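Local coordinates for protein sortase B (Listeria monocytogenes serovar 1/2a, PDB 5JCV) that cleaves the C-terminal sorting signal of surface proteins and, through a thioester intermediate, joins them covalently to the bacterial cell wall, at residues Arg58-Ile69 / Tyr124-Phe135. Residues are numbered along the deposited sequence; the frame is centred on the assembly and turned at random.
Sequences RNTNEFLDKNTI and YIETEFPETTDF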
loop_
_atom_site.group_PDB
_atom_site.type_symbol
_atom_site.label_atom_id
_atom_site.label_comp_id
_atom_site.label_asym_id
_atom_site.label_seq_id
_atom_site.Cartn_x
_atom_site.Cartn_y
_atom_site.Cartn_z
ATOM N N ARG A 58 -12.855 11.061 -1.565
ATOM C CA ARG A 58 -13.081 11.441 -0.169
ATOM C C ARG A 58 -12.662 10.391 0.872
ATOM O O ARG A 58 -12.635 10.709 2.049
ATOM C CB ARG A 58 -14.558 11.773 0.044
ATOM C CG ARG A 58 -15.045 12.993 -0.733
ATOM C CD ARG A 58 -16.568 13.113 -0.658
ATOM N NE ARG A 58 -17.209 11.975 -1.337
ATOM C CZ ARG A 58 -18.473 11.569 -1.172
ATOM N NH1 ARG A 58 -19.297 12.178 -0.339
ATOM N NH2 ARG A 58 -18.924 10.511 -1.852
ATOM N N ASN A 59 -12.385 9.150 0.467
ATOM C CA ASN A 59 -12.098 8.079 1.437
ATOM C C ASN A 59 -10.618 7.853 1.506
ATOM O O ASN A 59 -10.038 7.234 0.596
ATOM C CB ASN A 59 -12.754 6.749 1.072
ATOM C CG ASN A 59 -14.256 6.846 0.953
ATOM O OD1 ASN A 59 -14.812 6.391 -0.021
ATOM N ND2 ASN A 59 -14.917 7.406 1.946
ATOM N N THR A 60 -10.024 8.368 2.581
ATOM C CA THR A 60 -8.563 8.350 2.804
ATOM C C THR A 60 -8.168 7.842 4.187
ATOM O O THR A 60 -7.042 7.966 4.551
ATOM C CB THR A 60 -8.014 9.752 2.647
ATOM O OG1 THR A 60 -8.792 10.613 3.484
ATOM C CG2 THR A 60 -8.165 10.206 1.191
ATOM N N ASN A 61 -9.100 7.221 4.903
ATOM C CA ASN A 61 -8.865 6.653 6.200
ATOM C C ASN A 61 -9.762 5.453 6.485
ATOM O O ASN A 61 -10.874 5.591 7.000
ATOM C CB ASN A 61 -9.103 7.734 7.263
ATOM C CG ASN A 61 -8.817 7.254 8.673
ATOM O OD1 ASN A 61 -8.713 6.026 8.980
ATOM N ND2 ASN A 61 -8.686 8.231 9.565
ATOM N N GLU A 62 -9.237 4.285 6.155
ATOM C CA GLU A 62 -9.810 2.964 6.494
ATOM C C GLU A 62 -10.469 2.882 7.911
ATOM O O GLU A 62 -11.580 2.346 8.082
ATOM C CB GLU A 62 -8.629 2.004 6.488
ATOM C CG GLU A 62 -8.749 0.678 5.780
ATOM C CD GLU A 62 -7.354 0.093 5.547
ATOM O OE1 GLU A 62 -6.483 0.827 5.029
ATOM O OE2 GLU A 62 -7.097 -1.072 5.888
ATOM N N PHE A 63 -9.775 3.410 8.931
ATOM C CA PHE A 63 -10.163 3.117 10.323
ATOM C C PHE A 63 -11.306 3.966 10.804
ATOM O O PHE A 63 -12.038 3.571 11.733
ATOM C CB PHE A 63 -9.004 3.290 11.298
ATOM C CG PHE A 63 -7.675 3.013 10.698
ATOM C CD1 PHE A 63 -7.360 1.727 10.260
ATOM C CD2 PHE A 63 -6.731 4.046 10.562
ATOM C CE1 PHE A 63 -6.132 1.467 9.684
ATOM C CE2 PHE A 63 -5.495 3.792 9.991
ATOM C CZ PHE A 63 -5.196 2.498 9.549
ATOM N N LEU A 64 -11.440 5.143 10.209
ATOM C CA LEU A 64 -12.448 6.087 10.651
ATOM C C LEU A 64 -13.559 6.285 9.629
ATOM O O LEU A 64 -14.686 6.596 10.024
ATOM C CB LEU A 64 -11.810 7.447 11.035
ATOM C CG LEU A 64 -11.188 7.602 12.452
ATOM C CD1 LEU A 64 -10.112 6.574 12.706
ATOM C CD2 LEU A 64 -10.614 8.997 12.663
ATOM N N ASP A 65 -13.261 6.163 8.332
ATOM C CA ASP A 65 -14.318 6.339 7.288
ATOM C C ASP A 65 -15.426 5.367 7.563
ATOM O O ASP A 65 -15.188 4.130 7.579
ATOM C CB ASP A 65 -13.769 6.064 5.905
ATOM C CG ASP A 65 -12.841 7.139 5.434
ATOM O OD1 ASP A 65 -12.853 8.196 6.062
ATOM O OD2 ASP A 65 -12.059 6.911 4.481
ATOM N N LYS A 66 -16.621 5.896 7.823
ATOM C CA LYS A 66 -17.749 5.028 8.115
ATOM C C LYS A 66 -18.186 4.327 6.825
ATOM O O LYS A 66 -18.602 3.190 6.880
ATOM C CB LYS A 66 -18.920 5.777 8.793
ATOM C CG LYS A 66 -18.759 6.072 10.319
ATOM C CD LYS A 66 -18.821 4.801 11.226
ATOM C CE LYS A 66 -19.255 5.137 12.671
ATOM N NZ LYS A 66 -19.441 3.951 13.557
ATOM N N ASN A 67 -18.029 4.984 5.671
ATOM C CA ASN A 67 -18.535 4.484 4.377
ATOM C C ASN A 67 -17.540 4.767 3.266
ATOM O O ASN A 67 -17.390 5.895 2.821
ATOM C CB ASN A 67 -19.903 5.092 4.046
ATOM C CG ASN A 67 -20.500 4.606 2.682
ATOM O OD1 ASN A 67 -21.307 5.318 2.028
ATOM N ND2 ASN A 67 -20.113 3.432 2.250
ATOM N N THR A 68 -16.864 3.718 2.846
ATOM C CA THR A 68 -15.882 3.756 1.805
ATOM C C THR A 68 -16.573 3.288 0.504
ATOM O O THR A 68 -17.179 2.185 0.462
ATOM C CB THR A 68 -14.758 2.757 2.163
ATOM O OG1 THR A 68 -14.190 3.079 3.458
ATOM C CG2 THR A 68 -13.684 2.740 1.120
ATOM N N ILE A 69 -16.464 4.091 -0.555
ATOM C CA ILE A 69 -17.175 3.822 -1.809
ATOM C C ILE A 69 -16.205 3.525 -2.940
ATOM O O ILE A 69 -15.220 4.256 -3.169
ATOM C CB ILE A 69 -18.088 5.002 -2.199
ATOM C CG1 ILE A 69 -19.101 5.305 -1.079
ATOM C CG2 ILE A 69 -18.868 4.732 -3.487
ATOM C CD1 ILE A 69 -19.528 6.750 -1.074
ATOM N N TYR A 124 -27.143 7.344 -0.403
ATOM C CA TYR A 124 -26.103 6.379 -0.079
ATOM C C TYR A 124 -24.672 6.872 -0.269
ATOM O O TYR A 124 -23.738 6.233 0.242
ATOM C CB TYR A 124 -26.289 5.102 -0.924
ATOM C CG TYR A 124 -25.766 5.171 -2.343
ATOM C CD1 TYR A 124 -24.475 4.780 -2.628
ATOM C CD2 TYR A 124 -26.551 5.621 -3.388
ATOM C CE1 TYR A 124 -23.980 4.808 -3.914
ATOM C CE2 TYR A 124 -26.070 5.645 -4.693
ATOM C CZ TYR A 124 -24.775 5.246 -4.945
ATOM O OH TYR A 124 -24.214 5.265 -6.208
ATOM N N ILE A 125 -24.465 7.971 -1.001
ATOM C CA ILE A 125 -23.088 8.409 -1.246
ATOM C C ILE A 125 -22.532 9.309 -0.129
ATOM O O ILE A 125 -21.442 9.882 -0.295
ATOM C CB ILE A 125 -22.924 9.153 -2.581
ATOM C CG1 ILE A 125 -23.474 10.598 -2.488
ATOM C CG2 ILE A 125 -23.545 8.354 -3.693
ATOM C CD1 ILE A 125 -23.189 11.481 -3.692
ATOM N N GLU A 126 -23.282 9.488 0.959
ATOM C CA GLU A 126 -22.775 10.237 2.107
ATOM C C GLU A 126 -21.560 9.552 2.706
ATOM O O GLU A 126 -21.566 8.319 2.950
ATOM C CB GLU A 126 -23.849 10.371 3.160
ATOM C CG GLU A 126 -23.490 11.342 4.260
ATOM C CD GLU A 126 -24.700 11.725 5.075
ATOM O OE1 GLU A 126 -25.816 11.713 4.500
ATOM O OE2 GLU A 126 -24.531 12.026 6.277
ATOM N N THR A 127 -20.500 10.335 2.893
ATOM C CA THR A 127 -19.311 9.882 3.614
ATOM C C THR A 127 -19.056 10.553 4.972
ATOM O O THR A 127 -18.192 10.093 5.718
ATOM C CB THR A 127 -18.041 10.002 2.747
ATOM O OG1 THR A 127 -17.857 11.354 2.304
ATOM C CG2 THR A 127 -18.162 9.084 1.541
ATOM N N GLU A 128 -19.806 11.594 5.311
ATOM C CA GLU A 128 -19.543 12.391 6.503
ATOM C C GLU A 128 -20.715 12.261 7.468
ATOM O O GLU A 128 -21.867 12.448 7.095
ATOM C CB GLU A 128 -19.300 13.855 6.113
ATOM C CG GLU A 128 -17.894 14.120 5.569
ATOM C CD GLU A 128 -17.856 15.190 4.471
ATOM O OE1 GLU A 128 -18.320 16.333 4.718
ATOM O OE2 GLU A 128 -17.354 14.887 3.352
ATOM N N PHE A 129 -20.411 11.884 8.704
ATOM C CA PHE A 129 -21.438 11.617 9.717
ATOM C C PHE A 129 -21.025 12.285 11.039
ATOM O O PHE A 129 -20.272 11.674 11.798
ATOM C CB PHE A 129 -21.606 10.102 9.887
ATOM C CG PHE A 129 -21.962 9.403 8.605
ATOM C CD1 PHE A 129 -23.281 9.399 8.148
ATOM C CD2 PHE A 129 -20.977 8.812 7.819
ATOM C CE1 PHE A 129 -23.616 8.800 6.942
ATOM C CE2 PHE A 129 -21.307 8.204 6.609
ATOM C CZ PHE A 129 -22.628 8.198 6.175
ATOM N N PRO A 130 -21.490 13.547 11.295
ATOM C CA PRO A 130 -21.065 14.293 12.507
ATOM C C PRO A 130 -21.014 13.394 13.729
ATOM O O PRO A 130 -19.956 13.250 14.347
ATOM C CB PRO A 130 -22.145 15.374 12.670
ATOM C CG PRO A 130 -22.701 15.573 11.293
ATOM C CD PRO A 130 -22.399 14.349 10.455
ATOM N N GLU A 131 -22.144 12.741 14.007
ATOM C CA GLU A 131 -22.309 11.865 15.163
ATOM C C GLU A 131 -22.368 10.394 14.756
ATOM O O GLU A 131 -22.492 10.048 13.567
ATOM C CB GLU A 131 -23.619 12.203 15.880
ATOM C CG GLU A 131 -24.011 13.674 15.841
ATOM C CD GLU A 131 -24.995 14.039 16.935
ATOM O OE1 GLU A 131 -24.749 13.661 18.099
ATOM O OE2 GLU A 131 -26.009 14.701 16.623
ATOM N N THR A 132 -22.304 9.534 15.768
ATOM C CA THR A 132 -22.606 8.126 15.612
ATOM C C THR A 132 -24.104 7.915 15.329
ATOM O O THR A 132 -24.490 6.937 14.674
ATOM C CB THR A 132 -22.185 7.363 16.869
ATOM O OG1 THR A 132 -20.776 7.534 17.048
ATOM C CG2 THR A 132 -22.508 5.867 16.771
ATOM N N THR A 133 -24.940 8.839 15.803
ATOM C CA THR A 133 -26.381 8.774 15.570
ATOM C C THR A 133 -26.741 9.048 14.102
ATOM O O THR A 133 -27.771 8.584 13.615
ATOM C CB THR A 133 -27.141 9.773 16.469
ATOM O OG1 THR A 133 -26.714 11.112 16.180
ATOM C CG2 THR A 133 -26.905 9.459 17.953
ATOM N N ASP A 134 -25.898 9.810 13.398
ATOM C CA ASP A 134 -26.151 10.120 11.984
ATOM C C ASP A 134 -25.935 8.892 11.097
ATOM O O ASP A 134 -26.670 8.669 10.154
ATOM C CB ASP A 134 -25.278 11.282 11.511
ATOM C CG ASP A 134 -25.570 12.570 12.267
ATOM O OD1 ASP A 134 -26.708 12.750 12.756
ATOM O OD2 ASP A 134 -24.649 13.402 12.387
ATOM N N PHE A 135 -24.939 8.085 11.438
ATOM C CA PHE A 135 -24.681 6.863 10.721
ATOM C C PHE A 135 -25.745 5.788 10.954
ATOM O O PHE A 135 -25.964 4.929 10.092
ATOM C CB PHE A 135 -23.313 6.346 11.092
ATOM C CG PHE A 135 -22.817 5.281 10.183
ATOM C CD1 PHE A 135 -22.763 5.504 8.805
ATOM C CD2 PHE A 135 -22.410 4.041 10.687
ATOM C CE1 PHE A 135 -22.315 4.523 7.963
ATOM C CE2 PHE A 135 -21.953 3.055 9.843
ATOM C CZ PHE A 135 -21.895 3.300 8.478
#
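Arg58 holds the backbone carbonyl of Ile125 with both terminal nitrogens of its guanidinium. NH1 lies 3.1 Å from Ile125 O. NH2 lies 3.0 Å from Ile125 O. Both hydrogen bonds are somewhat bent. The oxygen sits at the end of the guanidinium, close to its plane. A bend in the Arg58 chain at chi3 (-65°) turns the group to this position. Arg58 NE forms a salt bridge with Asp56, so the group is fixed from two directions. Thr127 lies over one face of the guanidinium, with its CG2 above the centre of the plane.

The same methyl reaches the start of strand 67-72. Thr127 CG2 is 3.5 Å from Asn67 O and 3.8 Å from Ile69 CD1. Asn59 ND2 also approaches this methyl and gives a weak hydrogen bond to Asn67 O. Asn59 OD1 accepts a nearly straight bond from Ile69 N (2.9 Å), which ties the loop back to its own strand.

Further out, Lys66 packs on two phenylalanines. Its CB stands 3.8 Å from the centroid of the Phe135 ring, almost on the ring normal, in a CH-pi contact. Lys66 CD stays over that face, while NZ hydrogen-bonds the carbonyls of Gly156 and Asp158. Phe129 CD2 touches Lys66 CB from another direction, and the Phe135 edge points at the Phe129 face.

The contact lies in the sortase domain, where a long helix between the sixth and seventh strands, here 132-145, is characteristic of class B sortases. It joins both ends of the loop before strand 67-72, and the first residues of that strand, to the segment that runs into this helix. Strand 160-165 runs parallel beside strand 67-72 and meets Phe135 through Ile160. Tyr138 of the helix stacks edge-to-face with Phe129 and hydrogen-bonds Tyr124 O.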